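Local coordinates for carboxysome assembly protein CcmN (Synechococcus elongatus, PDB 7D6C) that helps build the beta-carboxysome, its N-terminal part binding the RuBisCO-binding protein CcmM and its C-terminal peptide the shell protein CcmK2, at residues F[37-48]-F[58-69]; F[76-87]-F[93-104]. All coordinates share one frame; numbering follows the deposited sequence.

Contact 1. Residues F[37-48]-F[58-69]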
loop_
_atom_site.group_PDB
_atom_site.type_symbol
_atom_site.label_atom_id
_atom_site.label_comp_id
_atom_site.label_asym_id
_atom_site.label_seq_id
_atom_site.Cartn_x
_atom_site.Cartn_y
_atom_site.Cartn_z
ATOM N N LEU F 37 -5.483 -2.725 7.774
ATOM C CA LEU F 37 -4.909 -2.452 9.081
ATOM C C LEU F 37 -5.483 -1.142 9.578
ATOM O O LEU F 37 -5.103 -0.075 9.076
ATOM C CB LEU F 37 -3.391 -2.387 8.992
ATOM C CG LEU F 37 -2.794 -3.671 8.431
ATOM C CD1 LEU F 37 -1.310 -3.507 8.154
ATOM C CD2 LEU F 37 -3.070 -4.757 9.449
ATOM N N LEU F 38 -6.402 -1.226 10.556
ATOM C CA LEU F 38 -6.954 -0.050 11.240
ATOM C C LEU F 38 -6.232 0.135 12.570
ATOM O O LEU F 38 -6.446 -0.637 13.512
ATOM C CB LEU F 38 -8.451 -0.205 11.465
ATOM C CG LEU F 38 -9.190 -0.684 10.225
ATOM C CD1 LEU F 38 -10.685 -0.684 10.447
ATOM C CD2 LEU F 38 -8.839 0.203 9.065
ATOM N N ILE F 39 -5.382 1.156 12.648
ATOM C CA ILE F 39 -4.577 1.431 13.831
ATOM C C ILE F 39 -4.946 2.813 14.344
ATOM O O ILE F 39 -4.985 3.779 13.568
ATOM C CB ILE F 39 -3.072 1.332 13.519
ATOM C CG1 ILE F 39 -2.734 -0.091 13.111
ATOM C CG2 ILE F 39 -2.220 1.709 14.718
ATOM C CD1 ILE F 39 -2.883 -0.309 11.665
ATOM N N ALA F 40 -5.240 2.906 15.641
ATOM C CA ALA F 40 -5.536 4.189 16.277
ATOM C C ALA F 40 -4.724 4.289 17.562
ATOM O O ALA F 40 -4.829 3.420 18.437
ATOM C CB ALA F 40 -7.038 4.353 16.546
ATOM N N GLU F 41 -3.898 5.332 17.665
ATOM C CA GLU F 41 -3.113 5.563 18.871
ATOM C C GLU F 41 -4.030 5.964 20.028
ATOM O O GLU F 41 -5.217 6.267 19.843
ATOM C CB GLU F 41 -2.050 6.640 18.628
ATOM C CG GLU F 41 -1.091 6.330 17.500
ATOM C CD GLU F 41 -0.101 5.240 17.869
ATOM O OE1 GLU F 41 -0.182 4.121 17.313
ATOM O OE2 GLU F 41 0.767 5.500 18.726
ATOM N N ALA F 42 -3.456 5.973 21.240
ATOM C CA ALA F 42 -4.262 6.118 22.452
ATOM C C ALA F 42 -5.042 7.417 22.455
ATOM O O ALA F 42 -6.166 7.469 22.976
ATOM C CB ALA F 42 -3.380 6.035 23.692
ATOM N N ASP F 43 -4.476 8.464 21.862
ATOM C CA ASP F 43 -5.128 9.759 21.730
ATOM C C ASP F 43 -6.047 9.837 20.517
ATOM O O ASP F 43 -6.307 10.935 20.014
ATOM C CB ASP F 43 -4.067 10.855 21.632
ATOM C CG ASP F 43 -3.158 10.674 20.425
ATOM O OD1 ASP F 43 -2.719 9.522 20.149
ATOM O OD2 ASP F 43 -2.896 11.690 19.751
ATOM N N SER F 44 -6.546 8.705 20.035
ATOM C CA SER F 44 -7.020 8.682 18.663
ATOM C C SER F 44 -8.028 7.562 18.461
ATOM O O SER F 44 -8.031 6.551 19.179
ATOM C CB SER F 44 -5.838 8.528 17.701
ATOM O OG SER F 44 -5.108 9.741 17.628
ATOM N N ARG F 45 -8.866 7.753 17.439
ATOM C CA ARG F 45 -9.880 6.777 17.081
ATOM C C ARG F 45 -10.114 6.806 15.577
ATOM O O ARG F 45 -9.894 7.825 14.912
ATOM C CB ARG F 45 -11.192 7.064 17.804
ATOM C CG ARG F 45 -11.694 8.450 17.467
ATOM C CD ARG F 45 -13.112 8.699 17.899
ATOM N NE ARG F 45 -13.394 10.110 17.681
ATOM C CZ ARG F 45 -14.321 10.563 16.842
ATOM N NH1 ARG F 45 -15.077 9.689 16.169
ATOM N NH2 ARG F 45 -14.494 11.886 16.683
ATOM N N ILE F 46 -10.617 5.685 15.055
ATOM C CA ILE F 46 -11.042 5.572 13.664
ATOM C C ILE F 46 -12.554 5.397 13.649
ATOM O O ILE F 46 -13.101 4.639 14.455
ATOM C CB ILE F 46 -10.326 4.393 12.966
ATOM C CG1 ILE F 46 -8.852 4.739 12.729
ATOM C CG2 ILE F 46 -11.014 4.013 11.636
ATOM C CD1 ILE F 46 -8.002 3.566 12.236
ATOM N N GLU F 47 -13.226 6.109 12.751
ATOM C CA GLU F 47 -14.678 6.056 12.611
ATOM C C GLU F 47 -15.023 5.888 11.139
ATOM O O GLU F 47 -14.609 6.709 10.314
ATOM C CB GLU F 47 -15.336 7.319 13.181
ATOM C CG GLU F 47 -16.872 7.351 13.192
ATOM C CD GLU F 47 -17.460 8.692 13.705
ATOM O OE1 GLU F 47 -16.740 9.464 14.382
ATOM O OE2 GLU F 47 -18.650 8.976 13.429
ATOM N N ILE F 48 -15.777 4.832 10.816
ATOM C CA ILE F 48 -16.122 4.484 9.438
ATOM C C ILE F 48 -17.640 4.390 9.331
ATOM O O ILE F 48 -18.257 3.628 10.069
ATOM C CB ILE F 48 -15.469 3.154 9.012
ATOM C CG1 ILE F 48 -13.948 3.229 9.138
ATOM C CG2 ILE F 48 -15.889 2.722 7.617
ATOM C CD1 ILE F 48 -13.339 1.889 9.331
ATOM N N SER F 58 -5.173 -1.843 2.421
ATOM C CA SER F 58 -5.246 -0.463 2.873
ATOM C C SER F 58 -4.770 -0.381 4.312
ATOM O O SER F 58 -4.704 -1.384 5.023
ATOM C CB SER F 58 -6.665 0.086 2.734
ATOM O OG SER F 58 -7.025 0.265 1.371
ATOM N N VAL F 59 -4.368 0.813 4.722
ATOM C CA VAL F 59 -3.870 1.008 6.079
ATOM C C VAL F 59 -4.387 2.344 6.570
ATOM O O VAL F 59 -4.088 3.386 5.975
ATOM C CB VAL F 59 -2.338 0.970 6.170
ATOM C CG1 VAL F 59 -1.866 1.424 7.572
ATOM C CG2 VAL F 59 -1.815 -0.429 5.833
ATOM N N ILE F 60 -5.176 2.317 7.636
ATOM C CA ILE F 60 -5.703 3.522 8.254
ATOM C C ILE F 60 -5.018 3.669 9.600
ATOM O O ILE F 60 -5.170 2.803 10.473
ATOM C CB ILE F 60 -7.231 3.461 8.413
ATOM C CG1 ILE F 60 -7.880 2.932 7.131
ATOM C CG2 ILE F 60 -7.765 4.822 8.747
ATOM C CD1 ILE F 60 -7.847 3.901 5.958
ATOM N N HIS F 61 -4.253 4.746 9.771
ATOM C CA HIS F 61 -3.523 4.962 11.018
ATOM C C HIS F 61 -3.836 6.352 11.560
ATOM O O HIS F 61 -3.348 7.356 11.028
ATOM C CB HIS F 61 -2.026 4.776 10.816
ATOM C CG HIS F 61 -1.252 4.807 12.088
ATOM N ND1 HIS F 61 0.115 4.958 12.127
ATOM C CD2 HIS F 61 -1.658 4.722 13.376
ATOM C CE1 HIS F 61 0.521 4.957 13.384
ATOM N NE2 HIS F 61 -0.536 4.816 14.163
ATOM N N ALA F 62 -4.644 6.411 12.624
ATOM C CA ALA F 62 -5.088 7.683 13.185
ATOM C C ALA F 62 -4.068 8.168 14.198
ATOM O O ALA F 62 -3.622 7.396 15.056
ATOM C CB ALA F 62 -6.463 7.550 13.827
ATOM N N ARG F 63 -3.670 9.436 14.078
ATOM C CA ARG F 63 -2.656 9.980 14.974
ATOM C C ARG F 63 -2.972 11.432 15.293
ATOM O O ARG F 63 -3.149 12.252 14.383
ATOM C CB ARG F 63 -1.244 9.861 14.382
ATOM C CG ARG F 63 -0.190 9.705 15.454
ATOM C CD ARG F 63 1.223 9.747 14.914
ATOM N NE ARG F 63 1.438 8.920 13.736
ATOM C CZ ARG F 63 2.614 8.364 13.480
ATOM N NH1 ARG F 63 2.811 7.601 12.400
ATOM N NH2 ARG F 63 3.603 8.551 14.346
ATOM N N GLY F 64 -3.038 11.732 16.593
ATOM C CA GLY F 64 -3.400 13.053 17.068
ATOM C C GLY F 64 -4.852 13.425 16.867
ATOM O O GLY F 64 -5.176 14.618 16.776
ATOM N N GLY F 65 -5.734 12.455 16.780
ATOM C CA GLY F 65 -7.103 12.804 16.528
ATOM C C GLY F 65 -7.837 11.627 15.907
ATOM O O GLY F 65 -7.583 10.474 16.256
ATOM N N ALA F 66 -8.748 11.947 14.995
ATOM C CA ALA F 66 -9.616 10.935 14.419
ATOM C C ALA F 66 -9.439 10.858 12.909
ATOM O O ALA F 66 -9.123 11.850 12.246
ATOM C CB ALA F 66 -11.088 11.216 14.741
ATOM N N ILE F 67 -9.662 9.669 12.371
ATOM C CA ILE F 67 -9.926 9.497 10.951
ATOM C C ILE F 67 -11.384 9.096 10.832
ATOM O O ILE F 67 -11.840 8.199 11.548
ATOM C CB ILE F 67 -8.997 8.449 10.313
ATOM C CG1 ILE F 67 -7.529 8.799 10.615
ATOM C CG2 ILE F 67 -9.253 8.369 8.835
ATOM C CD1 ILE F 67 -6.521 7.893 9.989
ATOM N N ILE F 68 -12.128 9.786 9.978
ATOM C CA ILE F 68 -13.547 9.518 9.805
ATOM C C ILE F 68 -13.788 9.297 8.323
ATOM O O ILE F 68 -13.661 10.232 7.520
ATOM C CB ILE F 68 -14.434 10.653 10.340
ATOM C CG1 ILE F 68 -14.312 10.761 11.858
ATOM C CG2 ILE F 68 -15.882 10.437 9.940
ATOM C CD1 ILE F 68 -14.411 12.169 12.363
ATOM N N ILE F 69 -14.128 8.071 7.958
ATOM C CA ILE F 69 -14.535 7.745 6.598
ATOM C C ILE F 69 -16.051 7.831 6.596
ATOM O O ILE F 69 -16.726 7.043 7.262
ATOM C CB ILE F 69 -14.043 6.351 6.173
ATOM C CG1 ILE F 69 -12.604 6.132 6.636
ATOM C CG2 ILE F 69 -14.181 6.139 4.657
ATOM C CD1 ILE F 69 -11.685 7.269 6.256
#
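L37–A40 pairs in parallel with V59–A62, the strand axes 4.7 Å apart and 4° from aligned, and after a corner R45–I48 pairs likewise with A66–I69. Two ladders of backbone hydrogen bonds thus stack one coil of a parallel beta-helix on the next, with the register slipping by one residue at the corner. L38, I46 and I60 pack on the inward face: L38 lies alongside I60 with CD2 3.5 Å from I60 CG1, and I46 reaches obliquely over from the second wall, its CD1 3.7 Å from I60 CG2. I46 CG1 also touches the methyl of A62, with 3.8 Å to A62 CB.

H61 points to the other face. Its ring crosses I39 obliquely because chi1 of -172° carries CG away from the backbone N; I39 CG2 is 3.3 Å from H61 CD2, and H61 NE2 donates to E41 OE1 at 3.2 Å. The carboxylate oxygen is near the ring plane, yet is met from above its own plane, the two groups standing 77° apart. H61 ND1 is hydrogen-bonded to a polar side chain of the chain of another protein, so the imidazole bridges this corner and the interface. Replacing H61 by alanine is likely to leave the E41 carboxylate without this N-H partner and to break the link to the other protein.

At the corner, the G65 amide donates to S44 OG at 2.9 Å. Farther along, the R45 guanidinium lays one face over A66 CB, 3.9 Å from R45 CZ. Aliphatic packing therefore lines the inside of the coil, whereas polar side chains tie the two coils together near the corner, with H61 linking one wall to the partner protein.

Contact 2. Residues F[76-87]-F[93-104]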
loop_
_atom_site.group_PDB
_atom_site.type_symbol
_atom_site.label_atom_id
_atom_site.label_comp_id
_atom_site.label_asym_id
_atom_site.label_seq_id
_atom_site.Cartn_x
_atom_site.Cartn_y
_atom_site.Cartn_z
ATOM N N ALA F 76 -9.989 2.187 -2.806
ATOM C CA ALA F 76 -9.389 1.109 -3.579
ATOM C C ALA F 76 -8.268 0.474 -2.773
ATOM O O ALA F 76 -7.933 0.916 -1.673
ATOM C CB ALA F 76 -8.864 1.619 -4.916
ATOM N N ALA F 77 -7.672 -0.572 -3.335
ATOM C CA ALA F 77 -6.623 -1.297 -2.631
ATOM C C ALA F 77 -5.457 -0.380 -2.263
ATOM O O ALA F 77 -5.148 0.587 -2.967
ATOM C CB ALA F 77 -6.116 -2.453 -3.493
ATOM N N GLY F 78 -4.819 -0.684 -1.131
ATOM C CA GLY F 78 -3.598 0.004 -0.727
ATOM C C GLY F 78 -3.697 1.499 -0.464
ATOM O O GLY F 78 -2.681 2.196 -0.504
ATOM N N VAL F 79 -4.892 2.022 -0.201
ATOM C CA VAL F 79 -4.999 3.400 0.255
ATOM C C VAL F 79 -4.385 3.523 1.648
ATOM O O VAL F 79 -4.522 2.625 2.496
ATOM C CB VAL F 79 -6.473 3.830 0.231
ATOM C CG1 VAL F 79 -6.655 5.246 0.809
ATOM C CG2 VAL F 79 -6.964 3.760 -1.181
ATOM N N LEU F 80 -3.686 4.634 1.888
ATOM C CA LEU F 80 -2.980 4.860 3.144
ATOM C C LEU F 80 -3.401 6.196 3.747
ATOM O O LEU F 80 -3.214 7.250 3.128
ATOM C CB LEU F 80 -1.476 4.832 2.917
ATOM C CG LEU F 80 -0.736 5.324 4.135
ATOM C CD1 LEU F 80 -0.759 4.221 5.154
ATOM C CD2 LEU F 80 0.670 5.699 3.756
ATOM N N ILE F 81 -3.953 6.162 4.956
ATOM C CA ILE F 81 -4.424 7.375 5.625
ATOM C C ILE F 81 -3.760 7.468 6.997
ATOM O O ILE F 81 -4.069 6.678 7.902
ATOM C CB ILE F 81 -5.954 7.419 5.747
ATOM C CG1 ILE F 81 -6.597 7.418 4.355
ATOM C CG2 ILE F 81 -6.358 8.666 6.417
ATOM C CD1 ILE F 81 -8.120 7.306 4.360
ATOM N N VAL F 82 -2.847 8.426 7.147
ATOM C CA VAL F 82 -2.103 8.656 8.378
ATOM C C VAL F 82 -2.427 10.051 8.871
ATOM O O VAL F 82 -2.473 10.992 8.067
ATOM C CB VAL F 82 -0.584 8.532 8.167
ATOM C CG1 VAL F 82 0.147 8.921 9.449
ATOM C CG2 VAL F 82 -0.221 7.141 7.731
ATOM N N GLY F 83 -2.628 10.194 10.190
ATOM C CA GLY F 83 -2.796 11.515 10.786
ATOM C C GLY F 83 -4.214 11.741 11.236
ATOM O O GLY F 83 -4.727 10.873 11.950
ATOM N N GLN F 84 -4.873 12.852 10.861
ATOM C CA GLN F 84 -6.317 12.937 11.065
ATOM C C GLN F 84 -6.946 13.361 9.749
ATOM O O GLN F 84 -6.479 14.311 9.112
ATOM C CB GLN F 84 -6.800 13.923 12.165
ATOM C CG GLN F 84 -6.065 13.844 13.473
ATOM C CD GLN F 84 -5.247 15.101 13.680
ATOM O OE1 GLN F 84 -5.777 16.199 13.442
ATOM N NE2 GLN F 84 -3.917 14.946 13.818
ATOM N N SER F 85 -8.026 12.687 9.367
ATOM C CA SER F 85 -8.600 12.850 8.043
ATOM C C SER F 85 -10.104 12.618 8.128
ATOM O O SER F 85 -10.571 11.787 8.919
ATOM C CB SER F 85 -7.944 11.865 7.061
ATOM O OG SER F 85 -8.563 11.856 5.784
ATOM N N ILE F 86 -10.861 13.371 7.339
ATOM C CA ILE F 86 -12.280 13.129 7.160
ATOM C C ILE F 86 -12.494 12.950 5.676
ATOM O O ILE F 86 -12.238 13.873 4.895
ATOM C CB ILE F 86 -13.137 14.284 7.691
ATOM C CG1 ILE F 86 -12.775 14.594 9.137
ATOM C CG2 ILE F 86 -14.613 13.948 7.560
ATOM C CD1 ILE F 86 -13.684 15.584 9.747
ATOM N N VAL F 87 -12.933 11.767 5.272
ATOM C CA VAL F 87 -13.175 11.491 3.865
ATOM C C VAL F 87 -14.664 11.681 3.622
ATOM O O VAL F 87 -15.494 10.983 4.220
ATOM C CB VAL F 87 -12.699 10.086 3.467
ATOM C CG1 VAL F 87 -12.808 9.908 1.958
ATOM C CG2 VAL F 87 -11.270 9.888 3.917
ATOM N N LEU F 93 -11.427 6.840 -3.682
ATOM C CA LEU F 93 -9.983 6.997 -3.545
ATOM C C LEU F 93 -9.285 5.932 -4.382
ATOM O O LEU F 93 -9.390 4.736 -4.081
ATOM C CB LEU F 93 -9.567 6.890 -2.085
ATOM C CG LEU F 93 -10.235 7.806 -1.065
ATOM C CD1 LEU F 93 -9.409 7.768 0.215
ATOM C CD2 LEU F 93 -10.333 9.193 -1.598
ATOM N N GLY F 94 -8.560 6.371 -5.416
ATOM C CA GLY F 94 -7.873 5.437 -6.284
ATOM C C GLY F 94 -6.880 4.576 -5.529
ATOM O O GLY F 94 -6.458 4.893 -4.421
ATOM N N ALA F 95 -6.523 3.453 -6.148
ATOM C CA ALA F 95 -5.489 2.580 -5.605
ATOM C C ALA F 95 -4.242 3.363 -5.211
ATOM O O ALA F 95 -3.783 4.256 -5.932
ATOM C CB ALA F 95 -5.124 1.501 -6.628
ATOM N N SER F 96 -3.707 3.027 -4.041
ATOM C CA SER F 96 -2.458 3.593 -3.531
ATOM C C SER F 96 -2.498 5.115 -3.413
ATOM O O SER F 96 -1.467 5.790 -3.523
ATOM C CB SER F 96 -1.284 3.140 -4.382
ATOM O OG SER F 96 -1.328 1.725 -4.446
ATOM N N THR F 97 -3.685 5.662 -3.171
ATOM C CA THR F 97 -3.787 7.002 -2.623
ATOM C C THR F 97 -3.091 7.067 -1.271
ATOM O O THR F 97 -3.188 6.141 -0.459
ATOM C CB THR F 97 -5.255 7.389 -2.441
ATOM O OG1 THR F 97 -5.951 7.263 -3.684
ATOM C CG2 THR F 97 -5.370 8.815 -1.917
ATOM N N THR F 98 -2.420 8.186 -1.013
ATOM C CA THR F 98 -1.930 8.513 0.321
ATOM C C THR F 98 -2.490 9.855 0.791
ATOM O O THR F 98 -2.301 10.880 0.120
ATOM C CB THR F 98 -0.412 8.528 0.331
ATOM O OG1 THR F 98 0.045 7.169 0.261
ATOM C CG2 THR F 98 0.095 9.192 1.603
ATOM N N LEU F 99 -3.183 9.846 1.940
ATOM C CA LEU F 99 -3.644 11.063 2.606
ATOM C C LEU F 99 -2.948 11.164 3.949
ATOM O O LEU F 99 -3.115 10.271 4.787
ATOM C CB LEU F 99 -5.152 11.049 2.825
ATOM C CG LEU F 99 -6.096 10.830 1.654
ATOM C CD1 LEU F 99 -7.524 10.678 2.169
ATOM C CD2 LEU F 99 -6.016 11.983 0.707
ATOM N N VAL F 100 -2.196 12.255 4.159
ATOM C CA VAL F 100 -1.453 12.518 5.404
ATOM C C VAL F 100 -1.926 13.836 5.995
ATOM O O VAL F 100 -1.537 14.908 5.517
ATOM C CB VAL F 100 0.064 12.569 5.189
ATOM C CG1 VAL F 100 0.746 12.583 6.533
ATOM C CG2 VAL F 100 0.533 11.385 4.363
ATOM N N ASN F 101 -2.722 13.758 7.064
ATOM C CA ASN F 101 -3.305 14.940 7.707
ATOM C C ASN F 101 -4.047 15.811 6.685
ATOM O O ASN F 101 -3.982 17.039 6.730
ATOM C CB ASN F 101 -2.236 15.764 8.447
ATOM C CG ASN F 101 -1.676 15.056 9.696
ATOM O OD1 ASN F 101 -2.426 14.545 10.526
ATOM N ND2 ASN F 101 -0.340 15.048 9.833
ATOM N N THR F 102 -4.747 15.171 5.740
ATOM C CA THR F 102 -5.527 15.879 4.727
ATOM C C THR F 102 -6.848 15.148 4.473
ATOM O O THR F 102 -6.897 13.911 4.498
ATOM C CB THR F 102 -4.735 16.035 3.403
ATOM O OG1 THR F 102 -3.984 14.845 3.138
ATOM C CG2 THR F 102 -3.757 17.204 3.462
ATOM N N SER F 103 -7.916 15.919 4.228
ATOM C CA SER F 103 -9.297 15.432 4.152
ATOM C C SER F 103 -9.864 15.582 2.741
ATOM O O SER F 103 -9.343 16.323 1.909
ATOM C CB SER F 103 -10.195 16.192 5.142
ATOM O OG SER F 103 -9.618 16.297 6.432
ATOM N N ILE F 104 -10.977 14.906 2.472
ATOM C CA ILE F 104 -11.573 14.903 1.138
ATOM C C ILE F 104 -13.014 15.398 1.215
ATOM O O ILE F 104 -13.831 14.878 1.993
ATOM C CB ILE F 104 -11.510 13.509 0.488
ATOM C CG1 ILE F 104 -10.053 13.067 0.355
ATOM C CG2 ILE F 104 -12.210 13.506 -0.876
ATOM C CD1 ILE F 104 -9.239 13.986 -0.539
#
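N101 keeps CG anti to its carbonyl carbon (chi1 -69°), which swings the amide back to the corner of the neighbouring coil, and there OD1 accepts from Q84 N at 3.0 Å. In S85 it is OG that stands opposite the backbone N (chi1 173°), and the hydroxyl donates to T102 O at 2.9 Å. Just before Q84, G83 CA comes 3.1 Å from N101 OD1, a place where a side chain would collide with that oxygen. Q84 turns its own amide to R63 O on the preceding coil.

Parallel strands 80-82 and 98-100 lead into this corner, and side chains pair along them. I81 lies beside L99, with CG1 4.0 Å from L99 CD1, while L80 runs alongside T98, its CD2 3.8 Å from T98 OG1; that hydroxyl is hydrogen-bonded to the chain of another protein. Ahead of the strands V79 crosses L93 at about a right angle, CG1 to L93 CD1 being 3.8 Å. Past the corner, V87 CG1 packs on I104 CB at 4.1 Å. The turn at G94–T97 is tied within itself, since T97 N and OG1 both donate to G94 O from the same face of its plane. Hydrocarbon pairs thus hold the coil interior together, while amide and hydroxyl side chains satisfy backbone groups at the ends of the strands, where the chain bends.

Overall arrangement
The two contacts follow one another in sequence, residues 37-69 and then 76-104, with centres 11 Å apart. Each joins successive coils of a parallel beta-helix whose walls are three parallel sheets, as in the left-handed helices of hexapeptide-repeat proteins. Strand 59-63 of the first neighbours strand 80-82 of the second in one wall, and 66-69 neighbours 85-87 in another; probable backbone hydrogen bonds from H61 N to I81 O and from I68 N to S85 O continue the two ladders. I67 and I69 pack on I81, extending the interior between them. Both contacts also reach the chain of another protein, consistent with this N-terminal domain being the part that binds CcmM.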